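Long-range contacts in tryptophan halogenase (Shewanella frigidimarina, PDB 2PYX), which probably acts as an FAD-dependent monooxygenase of the tryptophan halogenase family: residues 10-15 / 224-229; 44-49 / 192-197; 283-288 / 296-301. All coordinates share one frame; numbering follows the deposited sequence. Where two conformers were deposited one is given.

Contact 1 of 3, residues 10-15 / 224-229; sequences IIIVGG and LFIDCT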
loop_
_atom_site.group_PDB
_atom_site.type_symbol
_atom_site.label_atom_id
_atom_site.label_comp_id
_atom_site.label_asym_id
_atom_site.label_seq_id
_atom_site.Cartn_x
_atom_site.Cartn_y
_atom_site.Cartn_z
ATOM N N ILE A 10 18.329 19.560 -1.584
ATOM C CA ILE A 10 17.475 18.546 -0.972
ATOM C C ILE A 10 18.322 17.337 -0.644
ATOM O O ILE A 10 18.964 16.780 -1.537
ATOM C CB ILE A 10 16.385 18.067 -1.951
ATOM C CG1 ILE A 10 15.688 19.244 -2.631
ATOM C CG2 ILE A 10 15.376 17.201 -1.192
ATOM C CD1 ILE A 10 15.035 20.188 -1.700
ATOM N N ILE A 11 18.324 16.942 0.636
ATOM C CA ILE A 11 19.080 15.837 1.142
ATOM C C ILE A 11 18.149 14.748 1.645
ATOM O O ILE A 11 17.334 14.993 2.572
ATOM C CB ILE A 11 20.046 16.258 2.286
ATOM C CG1 ILE A 11 20.888 17.484 1.894
ATOM C CG2 ILE A 11 20.890 15.088 2.708
ATOM C CD1 ILE A 11 21.722 17.266 0.716
ATOM N N ILE A 12 18.242 13.567 1.045
ATOM C CA ILE A 12 17.478 12.381 1.428
ATOM C C ILE A 12 18.371 11.463 2.230
ATOM O O ILE A 12 19.438 11.064 1.763
ATOM C CB ILE A 12 16.949 11.648 0.182
ATOM C CG1 ILE A 12 16.098 12.595 -0.683
ATOM C CG2 ILE A 12 16.237 10.391 0.597
ATOM C CD1 ILE A 12 15.864 12.059 -2.068
ATOM N N VAL A 13 17.941 11.131 3.441
ATOM C CA VAL A 13 18.749 10.349 4.347
ATOM C C VAL A 13 18.130 8.967 4.406
ATOM O O VAL A 13 17.055 8.773 5.025
ATOM C CB VAL A 13 18.838 10.997 5.741
ATOM C CG1 VAL A 13 19.797 10.208 6.620
ATOM C CG2 VAL A 13 19.333 12.436 5.615
ATOM N N GLY A 14 18.790 8.015 3.743
ATOM C CA GLY A 14 18.270 6.691 3.587
ATOM C C GLY A 14 17.893 6.372 2.156
ATOM O O GLY A 14 17.399 7.228 1.426
ATOM N N GLY A 15 18.168 5.134 1.751
ATOM C CA GLY A 15 17.801 4.654 0.458
ATOM C C GLY A 15 16.517 3.830 0.507
ATOM O O GLY A 15 15.474 4.254 1.041
ATOM N N LEU A 224 16.323 21.182 2.875
ATOM C CA LEU A 224 15.188 20.343 3.166
ATOM C C LEU A 224 15.753 18.947 3.291
ATOM O O LEU A 224 16.518 18.502 2.423
ATOM C CB LEU A 224 14.183 20.401 2.027
ATOM C CG LEU A 224 12.880 19.677 2.306
ATOM C CD1 LEU A 224 12.054 20.299 3.407
ATOM C CD2 LEU A 224 12.086 19.634 1.015
ATOM N N PHE A 225 15.419 18.269 4.386
ATOM C CA PHE A 225 15.939 16.956 4.700
ATOM C C PHE A 225 14.807 15.934 4.720
ATOM O O PHE A 225 13.786 16.177 5.378
ATOM C CB PHE A 225 16.649 17.008 6.045
ATOM C CG PHE A 225 17.891 17.810 5.991
ATOM C CD1 PHE A 225 17.855 19.188 6.092
ATOM C CD2 PHE A 225 19.121 17.175 5.737
ATOM C CE1 PHE A 225 19.046 19.949 5.968
ATOM C CE2 PHE A 225 20.290 17.961 5.624
ATOM C CZ PHE A 225 20.246 19.298 5.737
ATOM N N ILE A 226 14.987 14.809 4.026
ATOM C CA ILE A 226 13.948 13.810 3.958
ATOM C C ILE A 226 14.415 12.655 4.797
ATOM O O ILE A 226 15.479 12.070 4.520
ATOM C CB ILE A 226 13.694 13.329 2.526
ATOM C CG1 ILE A 226 13.599 14.464 1.524
ATOM C CG2 ILE A 226 12.469 12.422 2.507
ATOM C CD1 ILE A 226 12.615 15.495 1.833
ATOM N N ASP A 227 13.643 12.295 5.820
ATOM C CA ASP A 227 14.005 11.189 6.673
ATOM C C ASP A 227 13.450 9.889 6.081
ATOM O O ASP A 227 12.252 9.623 6.181
ATOM C CB ASP A 227 13.468 11.399 8.088
ATOM C CG ASP A 227 13.975 10.366 9.072
ATOM O OD1 ASP A 227 14.510 9.346 8.638
ATOM O OD2 ASP A 227 13.788 10.557 10.289
ATOM N N CYS A 228 14.336 9.090 5.484
ATOM C CA CYS A 228 14.052 7.766 4.990
ATOM C C CYS A 228 14.859 6.693 5.760
ATOM O O CYS A 228 15.227 5.646 5.218
ATOM C CB CYS A 228 14.331 7.744 3.483
ATOM S SG CYS A 228 13.205 8.820 2.571
ATOM N N THR A 229 15.110 6.958 7.039
ATOM C CA THR A 229 15.955 6.072 7.853
ATOM C C THR A 229 15.218 4.846 8.439
ATOM O O THR A 229 15.816 4.065 9.208
ATOM C CB THR A 229 16.611 6.850 9.011
ATOM O OG1 THR A 229 15.621 7.357 9.928
ATOM C CG2 THR A 229 17.467 7.945 8.467
HETATM O O HOH W 1 14.626 3.540 3.447
#
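The carbonyl oxygen of Ile11 is gripped by two neighbouring groups of strand 224-227: the N-H of Ile226 (N to Ile11 O, 2.8 Å) and, more weakly, the CA-H of Phe225. Val13 N then reaches Ile226 O at 2.8 Å, almost straight. Ile11 N bonds Leu224 O before these, and Cys228 N bonds Val13 O after them. Ile12 and Ile226 lie side by side on one face, CG1 to CG1 at 3.8 Å, where Ile10 and Leu224 also pack. On the other face Ile11 presses its CB on Phe225 CD2 at 3.7 Å. Thr229 closes the row: its CG2 meets Val13 CG1 at 3.7 Å, while chi1 of 64° sets OG1 between the backbone N and carbonyl carbon, where it donates a hydrogen bond to Asp227 OD1 at 2.6 Å. That oxygen also accepts the N-H of Thr229, which makes an Asx turn, and OD2 takes the N-H groups of Leu235 and Leu236 in helix 234-239. Thr229 OG1 also bonds Leu234 N. A valine in place of Thr229 would probably leave Asp227 OD1 with one grip fewer and Leu234 N without this partner, so that the turn is less firmly held. Gly14 is at backbone angles that call for glycine, and a CB there would run into Cys228 O. A water bridges Gly15 O and Cys228 O just beyond. The central parallel strand running into a glycine-rich turn fits a Rossmann-type dinucleotide-binding fold, consistent with the predicted FAD site at Gly15.

Contact 2 of 3, residues 44-49 / 192-197; sequences NITLIE and THIRDH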
loop_
_atom_site.group_PDB
_atom_site.type_symbol
_atom_site.label_atom_id
_atom_site.label_comp_id
_atom_site.label_asym_id
_atom_site.label_seq_id
_atom_site.Cartn_x
_atom_site.Cartn_y
_atom_site.Cartn_z
ATOM N N ASN A 44 18.989 20.274 -6.553
ATOM C CA ASN A 44 20.211 19.511 -6.348
ATOM C C ASN A 44 19.893 18.488 -5.276
ATOM O O ASN A 44 19.794 18.814 -4.088
ATOM C CB ASN A 44 21.372 20.417 -5.919
ATOM C CG ASN A 44 22.695 19.659 -5.795
ATOM O OD1 ASN A 44 22.918 18.670 -6.484
ATOM N ND2 ASN A 44 23.566 20.122 -4.895
ATOM N N ILE A 45 19.679 17.252 -5.714
ATOM C CA ILE A 45 19.221 16.186 -4.836
ATOM C C ILE A 45 20.366 15.209 -4.541
ATOM O O ILE A 45 20.991 14.690 -5.466
ATOM C CB ILE A 45 18.067 15.420 -5.493
ATOM C CG1 ILE A 45 16.906 16.336 -5.884
ATOM C CG2 ILE A 45 17.591 14.288 -4.564
ATOM C CD1 ILE A 45 16.029 15.697 -6.912
ATOM N N THR A 46 20.655 15.006 -3.262
ATOM C CA THR A 46 21.652 14.062 -2.796
ATOM C C THR A 46 20.979 13.049 -1.873
ATOM O O THR A 46 20.240 13.427 -0.956
ATOM C CB THR A 46 22.779 14.794 -2.035
ATOM O OG1 THR A 46 23.402 15.773 -2.889
ATOM C CG2 THR A 46 23.836 13.803 -1.495
ATOM N N LEU A 47 21.276 11.776 -2.084
ATOM C CA LEU A 47 20.793 10.697 -1.273
ATOM C C LEU A 47 21.966 10.059 -0.553
ATOM O O LEU A 47 22.903 9.589 -1.217
ATOM C CB LEU A 47 19.987 9.675 -2.092
ATOM C CG LEU A 47 19.219 8.603 -1.278
ATOM C CD1 LEU A 47 17.998 8.134 -2.037
ATOM C CD2 LEU A 47 20.088 7.406 -0.980
ATOM N N ILE A 48 21.919 10.047 0.778
ATOM C CA ILE A 48 22.966 9.439 1.620
ATOM C C ILE A 48 22.389 8.126 2.119
ATOM O O ILE A 48 21.397 8.104 2.861
ATOM C CB ILE A 48 23.355 10.326 2.817
ATOM C CG1 ILE A 48 23.835 11.698 2.347
ATOM C CG2 ILE A 48 24.444 9.594 3.650
ATOM C CD1 ILE A 48 23.979 12.733 3.447
ATOM N N GLU A 49 23.040 7.035 1.722
ATOM C CA GLU A 49 22.624 5.672 2.032
ATOM C C GLU A 49 23.665 5.013 2.949
ATOM O O GLU A 49 24.858 5.095 2.669
ATOM C CB GLU A 49 22.479 4.898 0.711
ATOM C CG GLU A 49 21.915 3.538 0.886
ATOM C CD GLU A 49 21.575 2.822 -0.387
ATOM O OE1 GLU A 49 21.896 3.315 -1.477
ATOM O OE2 GLU A 49 20.970 1.733 -0.274
ATOM N N THR A 192 22.658 12.643 -6.904
ATOM C CA THR A 192 23.966 12.325 -6.313
ATOM C C THR A 192 23.787 11.303 -5.209
ATOM O O THR A 192 22.937 11.470 -4.332
ATOM C CB THR A 192 24.627 13.565 -5.781
ATOM O OG1 THR A 192 24.833 14.496 -6.862
ATOM C CG2 THR A 192 25.976 13.219 -5.117
ATOM N N HIS A 193 24.585 10.232 -5.257
ATOM C CA HIS A 193 24.481 9.116 -4.328
ATOM C C HIS A 193 25.740 9.102 -3.455
ATOM O O HIS A 193 26.865 9.073 -3.974
ATOM C CB HIS A 193 24.370 7.836 -5.143
ATOM C CG HIS A 193 24.043 6.607 -4.362
ATOM N ND1 HIS A 193 24.130 5.340 -4.897
ATOM C CD2 HIS A 193 23.573 6.452 -3.100
ATOM C CE1 HIS A 193 23.731 4.460 -3.999
ATOM N NE2 HIS A 193 23.411 5.106 -2.888
ATOM N N ILE A 194 25.554 9.117 -2.146
ATOM C CA ILE A 194 26.684 8.998 -1.197
ATOM C C ILE A 194 26.408 7.783 -0.356
ATOM O O ILE A 194 25.319 7.654 0.208
ATOM C CB ILE A 194 26.826 10.218 -0.283
ATOM C CG1 ILE A 194 27.126 11.464 -1.095
ATOM C CG2 ILE A 194 27.924 9.969 0.772
ATOM C CD1 ILE A 194 27.084 12.733 -0.274
ATOM N N ARG A 195 27.373 6.854 -0.292
ATOM C CA ARG A 195 27.271 5.688 0.579
ATOM C C ARG A 195 28.107 5.928 1.824
ATOM O O ARG A 195 29.338 5.773 1.769
ATOM C CB ARG A 195 27.810 4.442 -0.127
ATOM C CG ARG A 195 26.984 3.924 -1.291
ATOM C CD ARG A 195 25.587 3.541 -0.849
ATOM N NE ARG A 195 25.179 2.237 -1.380
ATOM C CZ ARG A 195 24.940 1.151 -0.650
ATOM N NH1 ARG A 195 25.043 1.175 0.676
ATOM N NH2 ARG A 195 24.576 0.029 -1.254
ATOM N N ASP A 196 27.472 6.305 2.929
ATOM C CA ASP A 196 28.190 6.695 4.158
ATOM C C ASP A 196 27.269 6.808 5.364
ATOM O O ASP A 196 26.040 6.777 5.221
ATOM C CB ASP A 196 28.861 8.056 3.916
ATOM C CG ASP A 196 30.048 8.324 4.854
ATOM O OD1 ASP A 196 30.337 7.477 5.730
ATOM O OD2 ASP A 196 30.678 9.386 4.668
ATOM N N HIS A 197 27.856 6.948 6.553
ATOM C CA HIS A 197 27.105 7.211 7.783
ATOM C C HIS A 197 27.045 8.685 8.103
ATOM O O HIS A 197 27.949 9.449 7.735
ATOM C CB HIS A 197 27.762 6.501 8.964
ATOM C CG HIS A 197 27.974 5.046 8.736
ATOM N ND1 HIS A 197 29.101 4.548 8.119
ATOM C CD2 HIS A 197 27.193 3.976 9.020
ATOM C CE1 HIS A 197 29.015 3.232 8.051
ATOM N NE2 HIS A 197 27.867 2.861 8.589
HETATM O O HOH W 2 22.721 16.119 -7.172
#
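Thr192 N bonds Ile45 O, and the side chain of Thr192 lies beside that of Thr46, both pointing the same way. A water joins Thr192 OG1 to Ile45 O and Asn44 OD1, and Thr192 O accepts the N-H of Leu47. Next comes His193, whose ring edge faces Leu47 O and whose NE2 donates to Glu49 OE1 at 2.7 Å. The bond is bent, 138° at the hydrogen, and uses the anti lone pair of the carboxylate; the two planes are 29° apart. Glu49 reaches there with CG anti to the backbone N (chi1 -174°) and an extended chain, and Trp20 meets the His193 ring edge to face. Ile194 bonds Leu47 O and Glu49 N through its backbone and sets CD1 on Thr46 CG2 at 3.6 Å. Arg195 is modelled in two conformers; in one, its guanidinium stacks on the Glu49 carboxylate. There NE is 3.5 Å from Glu49 OE1, a salt bridge of charge alone, as no N-H points at the oxygen. Asp196 N closes the pairing on Glu49 O at 2.9 Å, and its OD2 holds Gln216 N and Asn217 ND2. Glu49 OE1 thus takes the His193 N-H, while the arginine, in that conformer, adds charge over the carboxylate. The carboxylate would by itself tend to favour a protonated His193, an effect the arginine would partly offset.

Contact 3 of 3, residues 283-288 / 296-301; sequences WIWDIG and GYVYSS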
loop_
_atom_site.group_PDB
_atom_site.type_symbol
_atom_site.label_atom_id
_atom_site.label_comp_id
_atom_site.label_asym_id
_atom_site.label_seq_id
_atom_site.Cartn_x
_atom_site.Cartn_y
_atom_site.Cartn_z
ATOM N N TRP A 283 -3.520 -12.905 10.940
ATOM C CA TRP A 283 -3.811 -13.300 9.566
ATOM C C TRP A 283 -2.511 -13.538 8.843
ATOM O O TRP A 283 -1.456 -12.976 9.192
ATOM C CB TRP A 283 -4.671 -12.236 8.863
ATOM C CG TRP A 283 -4.024 -10.890 8.762
ATOM C CD1 TRP A 283 -3.996 -9.880 9.719
ATOM C CD2 TRP A 283 -3.308 -10.378 7.631
ATOM N NE1 TRP A 283 -3.284 -8.809 9.232
ATOM C CE2 TRP A 283 -2.869 -9.076 7.956
ATOM C CE3 TRP A 283 -2.991 -10.882 6.370
ATOM C CZ2 TRP A 283 -2.110 -8.294 7.071
ATOM C CZ3 TRP A 283 -2.303 -10.082 5.458
ATOM C CH2 TRP A 283 -1.865 -8.794 5.821
ATOM N N ILE A 284 -2.592 -14.378 7.801
ATOM C CA ILE A 284 -1.442 -14.720 6.990
ATOM C C ILE A 284 -1.527 -14.142 5.582
ATOM O O ILE A 284 -2.548 -14.331 4.918
ATOM C CB ILE A 284 -1.297 -16.232 6.926
ATOM C CG1 ILE A 284 -0.807 -16.716 8.283
ATOM C CG2 ILE A 284 -0.320 -16.662 5.865
ATOM C CD1 ILE A 284 -0.741 -18.259 8.442
ATOM N N TRP A 285 -0.496 -13.386 5.191
ATOM C CA TRP A 285 -0.413 -12.830 3.837
ATOM C C TRP A 285 0.253 -13.844 2.923
ATOM O O TRP A 285 1.030 -14.701 3.375
ATOM C CB TRP A 285 0.332 -11.510 3.778
ATOM C CG TRP A 285 1.824 -11.585 3.782
ATOM C CD1 TRP A 285 2.643 -11.997 2.768
ATOM C CD2 TRP A 285 2.688 -11.145 4.834
ATOM N NE1 TRP A 285 3.964 -11.835 3.127
ATOM C CE2 TRP A 285 4.009 -11.321 4.402
ATOM C CE3 TRP A 285 2.461 -10.611 6.116
ATOM C CZ2 TRP A 285 5.102 -10.983 5.207
ATOM C CZ3 TRP A 285 3.538 -10.302 6.907
ATOM C CH2 TRP A 285 4.844 -10.496 6.456
ATOM N N ASP A 286 -0.079 -13.758 1.637
ATOM C CA ASP A 286 0.467 -14.698 0.667
ATOM C C ASP A 286 0.548 -13.887 -0.622
ATOM O O ASP A 286 -0.484 -13.531 -1.184
ATOM C CB ASP A 286 -0.415 -15.945 0.590
ATOM C CG ASP A 286 0.203 -17.061 -0.252
ATOM O OD1 ASP A 286 0.900 -16.747 -1.248
ATOM O OD2 ASP A 286 -0.085 -18.245 0.073
ATOM N N ILE A 287 1.767 -13.557 -1.030
ATOM C CA ILE A 287 2.057 -12.663 -2.176
ATOM C C ILE A 287 2.752 -13.527 -3.222
ATOM O O ILE A 287 3.846 -14.034 -2.976
ATOM C CB ILE A 287 2.978 -11.499 -1.741
ATOM C CG1 ILE A 287 2.137 -10.456 -0.978
ATOM C CG2 ILE A 287 3.658 -10.813 -2.918
ATOM C CD1 ILE A 287 2.936 -9.364 -0.336
ATOM N N GLY A 288 2.145 -13.634 -4.395
ATOM C CA GLY A 288 2.672 -14.465 -5.482
ATOM C C GLY A 288 3.523 -13.653 -6.442
ATOM O O GLY A 288 3.026 -12.712 -7.095
ATOM N N GLY A 296 3.554 -14.491 5.296
ATOM C CA GLY A 296 3.827 -14.060 6.648
ATOM C C GLY A 296 2.614 -14.093 7.528
ATOM O O GLY A 296 1.516 -13.812 7.063
ATOM N N TYR A 297 2.818 -14.422 8.806
ATOM C CA TYR A 297 1.760 -14.411 9.776
ATOM C C TYR A 297 1.941 -13.131 10.615
ATOM O O TYR A 297 2.967 -12.927 11.268
ATOM C CB TYR A 297 1.872 -15.624 10.704
ATOM C CG TYR A 297 0.770 -15.816 11.716
ATOM C CD1 TYR A 297 -0.455 -15.166 11.610
ATOM C CD2 TYR A 297 0.940 -16.685 12.785
ATOM C CE1 TYR A 297 -1.484 -15.389 12.585
ATOM C CE2 TYR A 297 -0.051 -16.877 13.728
ATOM C CZ TYR A 297 -1.273 -16.266 13.625
ATOM O OH TYR A 297 -2.281 -16.447 14.507
ATOM N N VAL A 298 0.939 -12.243 10.519
ATOM C CA VAL A 298 0.809 -11.048 11.345
ATOM C C VAL A 298 -0.028 -11.438 12.536
ATOM O O VAL A 298 -1.145 -11.912 12.368
ATOM C CB VAL A 298 0.083 -9.959 10.533
ATOM C CG1 VAL A 298 -0.309 -8.788 11.423
ATOM C CG2 VAL A 298 0.923 -9.538 9.362
ATOM N N TYR A 299 0.479 -11.176 13.731
ATOM C CA TYR A 299 -0.215 -11.635 14.928
ATOM C C TYR A 299 0.061 -10.746 16.158
ATOM O O TYR A 299 0.936 -9.882 16.138
ATOM C CB TYR A 299 0.124 -13.108 15.228
ATOM C CG TYR A 299 1.544 -13.406 15.561
ATOM C CD1 TYR A 299 2.449 -13.673 14.569
ATOM C CD2 TYR A 299 1.987 -13.460 16.888
ATOM C CE1 TYR A 299 3.775 -13.936 14.850
ATOM C CE2 TYR A 299 3.322 -13.730 17.182
ATOM C CZ TYR A 299 4.212 -14.019 16.155
ATOM O OH TYR A 299 5.548 -14.275 16.437
ATOM N N SER A 300 -0.710 -10.989 17.206
ATOM C CA SER A 300 -0.610 -10.207 18.470
ATOM C C SER A 300 0.100 -11.016 19.526
ATOM O O SER A 300 -0.413 -12.067 19.915
ATOM C CB SER A 300 -1.994 -9.889 18.951
ATOM O OG SER A 300 -1.978 -9.327 20.245
ATOM N N SER A 301 1.228 -10.499 20.007
ATOM C CA SER A 301 1.964 -11.196 21.083
ATOM C C SER A 301 1.235 -11.207 22.410
ATOM O O SER A 301 1.593 -12.006 23.287
ATOM C CB SER A 301 3.327 -10.577 21.276
ATOM O OG SER A 301 3.271 -9.208 21.591
#
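Backbone hydrogen bonds come in two pairs, one between Trp283 and Val298 and one between Trp285 and Gly296. In the first, Val298 N to Trp283 O is 2.8 Å and the return bond is much the same. The second is uneven: Trp285 N meets Gly296 O at 2.8 Å, whereas Gly296 N reaches Trp285 O only at 3.2 Å, well tilted from the carbonyl plane. Between the pairs, Ile284 CA sends a C-H toward Gly296 O.

Two contacts over ring faces are CH-pi. Trp285, with CG between its backbone N and carbonyl carbon (chi1 80°), folds its indole flat over Gly296, whose CA is 3.4 Å from the centroid of the six-membered ring and only 5° off its normal. A CB on Gly296 would collide with Trp285 CH2, so the ring can lie this close because glycine is there. Trp283 has its CG in the same position (chi1 61°), which brings one indole face against Val298 CB, 4.0 Å from the centroid of the five-membered ring.

Apolar packing completes the set. Val298 CG2 meets the edge of the other indole, Trp285 CZ3, at 3.7 Å, while also touching Trp283 CZ2, so one valine wedges against two tryptophans. On the opposite face of the sheet Ile284 CG1 rests on Tyr297 CD1 at 3.7 Å, the side chains crossing, and helix 306-317 packs over both. Tyr297 OH bonds Asn281 N.

This is a hairpin whose tryptophan face is held by dispersion and CH-pi contacts. With Trp283 NE1 bonded to Glu358 OE2 as well, that indole is fixed both by packing and by its polar end, and is unlikely to turn freely.

In the fold
Contacts 1 and 2 belong to one sheet: strand 9-13 lies between strands 224-227 and 44-49, and strand 192-195 forms one edge of the sheet. Their centres are about 9 Å apart, and Gly14 N probably bonds Ile48 O at 2.8 Å. Both border the predicted FAD site: contact 1 holds Gly15, and the side chains of Val13 and Ile48 each come within about 4 Å of that of Val198. Contact 3 is in a different sheet, its centre about 30 Å from that of contact 1 and 34 Å from that of contact 2. There the Trp283 side chain lies about 9 Å from the side chain of Lys89, the predicted active-site residue, and about 8 Å from that of Glu361, predicted to bind tryptophan.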